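Local structure of putative CRISPR-associated endoribonuclease-like protein Cas6 (Pyrococcus furiosus, 3UFC) at residues Val165-Arg169 / Asn224-Thr230; Gln29-Lys33 / Ser99-Lys103. The protein binds CRISPR RNA and, as a Cas6 paralogue, probably takes part in antiviral defence against invading mobile genetic elements. The contacts are given in a common frame with arbitrary orientation. Numbering follows the deposited sequence.

Interaction 1 (Val165-Arg169 / Asn224-Thr230)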
ATOM      1  N   VAL A 165       0.820  16.069  -0.285  1.00 22.19           N
ATOM      2  CA  VAL A 165       0.514  14.877  -1.059  1.00 22.89           C
ATOM      3  C   VAL A 165      -0.924  14.414  -0.807  1.00 21.31           C
ATOM      4  O   VAL A 165      -1.665  14.133  -1.746  1.00 21.39           O
ATOM      5  CB  VAL A 165       1.486  13.727  -0.713  1.00 24.13           C
ATOM      6  CG1 VAL A 165       0.979  12.413  -1.290  1.00 27.98           C
ATOM      7  CG2 VAL A 165       2.861  14.038  -1.279  1.00 27.34           C
ATOM      8  N   MET A 166      -1.320  14.343   0.462  1.00 22.45           N
ATOM      9  CA  MET A 166      -2.669  13.897   0.793  1.00 22.31           C
ATOM     10  C   MET A 166      -3.732  14.837   0.216  1.00 22.78           C
ATOM     11  O   MET A 166      -4.752  14.375  -0.299  1.00 22.19           O
ATOM     12  CB  MET A 166      -2.831  13.758   2.311  1.00 20.84           C
ATOM     13  CG  MET A 166      -1.920  12.682   2.941  1.00 22.43           C
ATOM     14  SD  MET A 166      -2.016  11.060   2.110  1.00 23.29           S
ATOM     15  CE  MET A 166      -3.635  10.506   2.675  1.00 23.14           C
ATOM     16  N   LEU A 167      -3.494  16.146   0.278  1.00 23.60           N
ATOM     17  CA  LEU A 167      -4.462  17.105  -0.265  1.00 24.50           C
ATOM     18  C   LEU A 167      -4.607  16.959  -1.780  1.00 24.57           C
ATOM     19  O   LEU A 167      -5.715  17.006  -2.314  1.00 23.48           O
ATOM     20  CB  LEU A 167      -4.052  18.544   0.073  1.00 26.91           C
ATOM     21  CG  LEU A 167      -4.075  18.911   1.561  1.00 28.87           C
ATOM     22  CD1 LEU A 167      -3.633  20.360   1.757  1.00 29.58           C
ATOM     23  CD2 LEU A 167      -5.480  18.708   2.104  1.00 29.79           C
ATOM     24  N   LEU A 168      -3.479  16.779  -2.462  1.00 25.76           N
ATOM     25  CA  LEU A 168      -3.458  16.620  -3.916  1.00 25.67           C
ATOM     26  C   LEU A 168      -4.180  15.337  -4.344  1.00 25.13           C
ATOM     27  O   LEU A 168      -4.987  15.345  -5.273  1.00 23.98           O
ATOM     28  CB  LEU A 168      -2.007  16.571  -4.403  1.00 28.16           C
ATOM     29  CG  LEU A 168      -1.371  17.756  -5.136  1.00 34.31           C
ATOM     30  CD1 LEU A 168      -1.969  19.076  -4.695  1.00 30.62           C
ATOM     31  CD2 LEU A 168       0.133  17.725  -4.887  1.00 32.97           C
ATOM     32  N   ARG A 169      -3.864  14.229  -3.680  1.00 23.20           N
ATOM     33  CA  ARG A 169      -4.497  12.951  -3.998  1.00 23.97           C
ATOM     34  C   ARG A 169      -6.000  13.011  -3.705  1.00 23.54           C
ATOM     35  O   ARG A 169      -6.816  12.540  -4.499  1.00 24.31           O
ATOM     36  CB  ARG A 169      -3.842  11.822  -3.195  1.00 21.81           C
ATOM     37  CG  ARG A 169      -2.381  11.549  -3.565  1.00 20.87           C
ATOM     38  CD  ARG A 169      -1.844  10.365  -2.778  1.00 22.65           C
ATOM     39  NE  ARG A 169      -2.759   9.224  -2.871  1.00 20.93           N
ATOM     40  CZ  ARG A 169      -2.950   8.343  -1.895  1.00 21.26           C
ATOM     41  NH1 ARG A 169      -2.283   8.461  -0.748  1.00 17.94           N
ATOM     42  NH2 ARG A 169      -3.836   7.368  -2.050  1.00 18.21           N
ATOM     43  N   ASN A 224      -7.233   4.578   1.048  1.00 19.20           N
ATOM     44  CA  ASN A 224      -6.366   4.607  -0.133  1.00 21.50           C
ATOM     45  C   ASN A 224      -4.869   4.656   0.139  1.00 19.25           C
ATOM     46  O   ASN A 224      -4.078   4.786  -0.797  1.00 19.88           O
ATOM     47  CB  ASN A 224      -6.736   5.785  -1.043  1.00 20.28           C
ATOM     48  CG  ASN A 224      -8.157   5.702  -1.543  1.00 24.19           C
ATOM     49  OD1 ASN A 224      -8.598   4.651  -2.007  1.00 22.58           O
ATOM     50  ND2 ASN A 224      -8.885   6.812  -1.459  1.00 25.21           N
ATOM     51  N   GLY A 225      -4.485   4.545   1.407  1.00 19.77           N
ATOM     52  CA  GLY A 225      -3.082   4.576   1.771  1.00 18.46           C
ATOM     53  C   GLY A 225      -2.572   5.990   2.042  1.00 20.47           C
ATOM     54  O   GLY A 225      -3.114   6.963   1.516  1.00 18.96           O
ATOM     55  N   PHE A 226      -1.540   6.098   2.875  1.00 18.09           N
ATOM     56  CA  PHE A 226      -0.929   7.389   3.201  1.00 20.53           C
ATOM     57  C   PHE A 226       0.297   7.561   2.327  1.00 18.74           C
ATOM     58  O   PHE A 226       1.010   6.596   2.064  1.00 18.86           O
ATOM     59  CB  PHE A 226      -0.483   7.435   4.665  1.00 17.66           C
ATOM     60  CG  PHE A 226      -1.565   7.845   5.611  1.00 22.26           C
ATOM     61  CD1 PHE A 226      -1.850   9.194   5.817  1.00 22.12           C
ATOM     62  CD2 PHE A 226      -2.329   6.884   6.271  1.00 20.40           C
ATOM     63  CE1 PHE A 226      -2.885   9.584   6.672  1.00 23.43           C
ATOM     64  CE2 PHE A 226      -3.367   7.267   7.128  1.00 24.10           C
ATOM     65  CZ  PHE A 226      -3.641   8.622   7.325  1.00 22.19           C
ATOM     66  N   GLY A 227       0.535   8.783   1.870  1.00 20.67           N
ATOM     67  CA  GLY A 227       1.714   9.031   1.060  1.00 19.15           C
ATOM     68  C   GLY A 227       1.561   8.842  -0.436  1.00 21.14           C
ATOM     69  O   GLY A 227       0.464   8.942  -0.983  1.00 20.79           O
ATOM     70  N   GLU A 228       2.681   8.564  -1.096  1.00 21.74           N
ATOM     71  CA  GLU A 228       2.708   8.403  -2.548  1.00 23.10           C
ATOM     72  C   GLU A 228       2.916   6.963  -2.984  1.00 21.04           C
ATOM     73  O   GLU A 228       3.223   6.093  -2.168  1.00 20.34           O
ATOM     74  CB  GLU A 228       3.843   9.252  -3.138  1.00 25.99           C
ATOM     75  CG  GLU A 228       3.818  10.707  -2.713  1.00 33.02           C
ATOM     76  CD  GLU A 228       5.032  11.473  -3.206  1.00 35.44           C
ATOM     77  OE1 GLU A 228       5.287  11.445  -4.429  1.00 35.01           O
ATOM     78  OE2 GLU A 228       5.722  12.102  -2.374  1.00 34.39           O
ATOM     79  N   LYS A 229       2.748   6.730  -4.284  1.00 20.53           N
ATOM     80  CA  LYS A 229       2.944   5.407  -4.879  1.00 21.63           C
ATOM     81  C   LYS A 229       2.059   4.333  -4.253  1.00 20.33           C
ATOM     82  O   LYS A 229       2.395   3.149  -4.311  1.00 20.22           O
ATOM     83  CB  LYS A 229       4.407   4.981  -4.716  1.00 23.79           C
ATOM     84  CG  LYS A 229       5.434   5.972  -5.250  1.00 29.17           C
ATOM     85  CD  LYS A 229       5.309   6.134  -6.756  1.00 33.62           C
ATOM     86  CE  LYS A 229       6.469   6.942  -7.324  1.00 38.90           C
ATOM     87  NZ  LYS A 229       6.416   7.006  -8.813  1.00 41.54           N
ATOM     88  N   THR A 230       0.930   4.725  -3.672  1.00 20.34           N
ATOM     89  CA  THR A 230       0.080   3.739  -3.012  1.00 20.57           C
ATOM     90  C   THR A 230      -0.406   2.606  -3.916  1.00 21.16           C
ATOM     91  O   THR A 230      -0.497   1.457  -3.473  1.00 21.57           O
ATOM     92  CB  THR A 230      -1.139   4.412  -2.310  1.00 20.05           C
ATOM     93  OG1 THR A 230      -2.001   5.020  -3.283  1.00 17.58           O
ATOM     94  CG2 THR A 230      -0.646   5.479  -1.327  1.00 18.10           C
TER
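The glycine-rich loop near the C-terminus, a family signature of Cas6 proteins, is held against helix 158-174. The loop meets the helix with backbone atoms in every hydrogen bond between them, and R169 donates to its carbonyl oxygens: NH2 to N224 O (2.9 Å) and NH1 to G225 O (2.8 Å), while a second NH1 bond, to G227 O at 2.8 Å, is weak. NE bonds to H49 O and NH2 also to G50 O, tying the loop to another part of the chain. The T230 hydroxyl lies over one guanidinium face but bonds to W52 O. One turn earlier, V165 CG1 packs on G227 O (3.5 Å) and E228 CG (3.6 Å). M166 reaches across with its SD 3.4 Å from G227 N, a weak hydrogen bond, and its CE 3.8 Å from F226 CD1; the sulfur sits 5.2 Å from the F226 ring centroid in an oblique Met-aromatic contact. G225, the first residue past helix 215-224, and G227 both have positive phi, at backbone angles where a CB would jam against the preceding carbonyl. A glycine-rich loop packed on the first helix of the C-terminal ferredoxin-like domain is characteristic of Cas6 and other RAMP proteins.

Interaction 2 (Gln29-Lys33 / Ser99-Lys103)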
ATOM      1  N   GLN A  29       0.041  -7.895 -12.021  1.00 25.43           N
ATOM      2  CA  GLN A  29      -0.900  -9.004 -12.071  1.00 26.95           C
ATOM      3  C   GLN A  29      -2.286  -8.610 -11.577  1.00 26.67           C
ATOM      4  O   GLN A  29      -3.291  -9.014 -12.159  1.00 26.36           O
ATOM      5  CB  GLN A  29      -0.359 -10.187 -11.268  1.00 27.91           C
ATOM      6  CG  GLN A  29       0.911 -10.771 -11.874  1.00 30.13           C
ATOM      7  CD  GLN A  29       1.538 -11.832 -10.997  1.00 31.91           C
ATOM      8  OE1 GLN A  29       1.070 -12.966 -10.941  1.00 32.07           O
ATOM      9  NE2 GLN A  29       2.600 -11.461 -10.290  1.00 32.90           N
ATOM     10  N   ILE A  30      -2.348  -7.821 -10.509  1.00 26.28           N
ATOM     11  CA  ILE A  30      -3.640  -7.385  -9.986  1.00 24.59           C
ATOM     12  C   ILE A  30      -4.347  -6.542 -11.049  1.00 26.02           C
ATOM     13  O   ILE A  30      -5.529  -6.752 -11.342  1.00 26.64           O
ATOM     14  CB  ILE A  30      -3.472  -6.549  -8.687  1.00 23.50           C
ATOM     15  CG1 ILE A  30      -2.846  -7.409  -7.593  1.00 23.60           C
ATOM     16  CG2 ILE A  30      -4.826  -5.997  -8.239  1.00 23.88           C
ATOM     17  CD1 ILE A  30      -2.450  -6.643  -6.328  1.00 23.25           C
ATOM     18  N   VAL A  31      -3.618  -5.594 -11.636  1.00 27.03           N
ATOM     19  CA  VAL A  31      -4.192  -4.730 -12.665  1.00 27.51           C
ATOM     20  C   VAL A  31      -4.618  -5.555 -13.886  1.00 31.16           C
ATOM     21  O   VAL A  31      -5.690  -5.336 -14.456  1.00 29.88           O
ATOM     22  CB  VAL A  31      -3.187  -3.645 -13.122  1.00 28.54           C
ATOM     23  CG1 VAL A  31      -3.764  -2.864 -14.298  1.00 26.84           C
ATOM     24  CG2 VAL A  31      -2.868  -2.701 -11.960  1.00 26.23           C
ATOM     25  N   GLU A  32      -3.774  -6.499 -14.284  1.00 31.85           N
ATOM     26  CA  GLU A  32      -4.077  -7.349 -15.428  1.00 36.24           C
ATOM     27  C   GLU A  32      -5.369  -8.129 -15.160  1.00 35.36           C
ATOM     28  O   GLU A  32      -6.271  -8.164 -15.995  1.00 36.26           O
ATOM     29  CB  GLU A  32      -2.909  -8.311 -15.679  1.00 38.58           C
ATOM     30  CG  GLU A  32      -3.012  -9.136 -16.957  1.00 46.89           C
ATOM     31  CD  GLU A  32      -4.056 -10.237 -16.872  1.00 51.75           C
ATOM     32  OE1 GLU A  32      -3.981 -11.053 -15.928  1.00 54.23           O
ATOM     33  OE2 GLU A  32      -4.944 -10.291 -17.752  1.00 54.83           O
ATOM     34  N   LYS A  33      -5.465  -8.735 -13.983  1.00 34.62           N
ATOM     35  CA  LYS A  33      -6.651  -9.510 -13.632  1.00 34.62           C
ATOM     36  C   LYS A  33      -7.919  -8.660 -13.545  1.00 35.92           C
ATOM     37  O   LYS A  33      -8.980  -9.075 -14.011  1.00 36.80           O
ATOM     38  CB  LYS A  33      -6.421 -10.252 -12.311  1.00 32.62           C
ATOM     39  CG  LYS A  33      -5.294 -11.276 -12.389  1.00 30.80           C
ATOM     40  CD  LYS A  33      -4.998 -11.902 -11.039  1.00 30.70           C
ATOM     41  CE  LYS A  33      -3.792 -12.823 -11.130  1.00 29.93           C
ATOM     42  NZ  LYS A  33      -4.016 -13.920 -12.122  1.00 30.32           N
ATOM     43  N   SER A  99      -9.181 -15.455 -12.188  1.00 40.17           N
ATOM     44  CA  SER A  99      -7.792 -15.840 -12.437  1.00 38.66           C
ATOM     45  C   SER A  99      -7.062 -15.803 -11.093  1.00 38.93           C
ATOM     46  O   SER A  99      -6.305 -14.873 -10.809  1.00 39.07           O
ATOM     47  CB  SER A  99      -7.156 -14.859 -13.422  1.00 38.67           C
ATOM     48  OG  SER A  99      -5.832 -15.240 -13.740  1.00 40.87           O
ATOM     49  N   PRO A 100      -7.281 -16.831 -10.252  1.00 38.18           N
ATOM     50  CA  PRO A 100      -6.707 -17.002  -8.912  1.00 38.50           C
ATOM     51  C   PRO A 100      -5.226 -17.326  -8.726  1.00 38.35           C
ATOM     52  O   PRO A 100      -4.814 -17.638  -7.613  1.00 40.15           O
ATOM     53  CB  PRO A 100      -7.594 -18.081  -8.306  1.00 38.89           C
ATOM     54  CG  PRO A 100      -7.869 -18.958  -9.491  1.00 38.76           C
ATOM     55  CD  PRO A 100      -8.202 -17.943 -10.564  1.00 38.43           C
ATOM     56  N   GLU A 101      -4.419 -17.251  -9.776  1.00 39.36           N
ATOM     57  CA  GLU A 101      -2.999 -17.558  -9.617  1.00 40.01           C
ATOM     58  C   GLU A 101      -2.091 -16.334  -9.676  1.00 39.44           C
ATOM     59  O   GLU A 101      -2.296 -15.432 -10.493  1.00 39.40           O
ATOM     60  CB  GLU A 101      -2.539 -18.564 -10.677  1.00 43.78           C
ATOM     61  CG  GLU A 101      -3.134 -19.953 -10.537  1.00 48.57           C
ATOM     62  CD  GLU A 101      -2.445 -20.972 -11.429  1.00 51.57           C
ATOM     63  OE1 GLU A 101      -1.241 -21.234 -11.219  1.00 52.14           O
ATOM     64  OE2 GLU A 101      -3.106 -21.507 -12.343  1.00 55.09           O
ATOM     65  N   PHE A 102      -1.088 -16.312  -8.802  1.00 37.23           N
ATOM     66  CA  PHE A 102      -0.119 -15.221  -8.764  1.00 37.00           C
ATOM     67  C   PHE A 102       1.294 -15.775  -8.850  1.00 37.74           C
ATOM     68  O   PHE A 102       1.603 -16.817  -8.272  1.00 36.68           O
ATOM     69  CB  PHE A 102      -0.248 -14.392  -7.479  1.00 35.59           C
ATOM     70  CG  PHE A 102      -1.380 -13.402  -7.501  1.00 35.37           C
ATOM     71  CD1 PHE A 102      -2.611 -13.716  -6.931  1.00 36.23           C
ATOM     72  CD2 PHE A 102      -1.216 -12.155  -8.102  1.00 31.95           C
ATOM     73  CE1 PHE A 102      -3.668 -12.798  -6.961  1.00 35.29           C
ATOM     74  CE2 PHE A 102      -2.257 -11.237  -8.138  1.00 32.22           C
ATOM     75  CZ  PHE A 102      -3.489 -11.556  -7.566  1.00 34.24           C
ATOM     76  N   LYS A 103       2.149 -15.063  -9.576  1.00 38.18           N
ATOM     77  CA  LYS A 103       3.537 -15.455  -9.747  1.00 38.78           C
ATOM     78  C   LYS A 103       4.434 -14.382  -9.135  1.00 38.13           C
ATOM     79  O   LYS A 103       4.390 -13.223  -9.539  1.00 38.07           O
ATOM     80  CB  LYS A 103       3.844 -15.608 -11.240  1.00 42.24           C
ATOM     81  CG  LYS A 103       5.240 -16.107 -11.563  1.00 47.62           C
ATOM     82  CD  LYS A 103       5.443 -17.540 -11.094  1.00 51.63           C
ATOM     83  CE  LYS A 103       6.745 -18.112 -11.641  1.00 53.23           C
ATOM     84  NZ  LYS A 103       6.984 -19.508 -11.177  1.00 55.61           N
TER
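Helix segment 29-33 and strand 101-103 run roughly antiparallel, their directions 146° apart and their axes 10.0 Å from each other at closest approach. Q29 faces F102 (CA to CA 7.1 Å) and, one helical turn on, K33 faces S99 (6.5 Å). The space between is bridged by two long polar side chains. The Q29 amide treats K103 as a neighbouring strand would: OE1 accepts from K103 N (2.7 Å) and NE2 donates to K103 O (2.6 Å), with E25 O as a further acceptor for NE2. K33 extends toward the turn before the strand, where NZ donates to S99 OG, S99 O and E101 O, each at 2.8 Å, gathering the ammonium into a pocket of oxygens. Between these two polar groups lies the F102 ring. K33 CE rests over its face in a CH-pi contact, 3.9 Å from the centroid; NZ is 5.1 Å away, giving at most a weak cation-pi attraction. I30 CG1 touches F102 CE2 at 3.9 Å. Strand 101-104 forms an antiparallel hairpin with 107-116 at the edge of the N-terminal ferredoxin-like domain; F102 packs on V111 there and on both domain helices, L26 of 23-37 and I96 of 86-98.

How the interactions relate
Each contact fixes a non-helical segment to a long helix, 158-174 in interaction 1 and 23-37 in interaction 2, but they share no element. They fall in the C-terminal and N-terminal ferredoxin-like domains respectively, with centres 24 Å apart on opposite sides of the chain's centre and nearest atoms about 9 Å apart. Interaction 1 is buried, whereas interaction 2 is only partly so, at the edge of a sheet. In both, a basic side chain collects carbonyl oxygens: a guanidinium on an irregular glycine-rich loop, an ammonium on the turn leading into a strand. Sulfur and glycine shape the first; a paired glutamine amide and a lysine-covered phenylalanine distinguish the second.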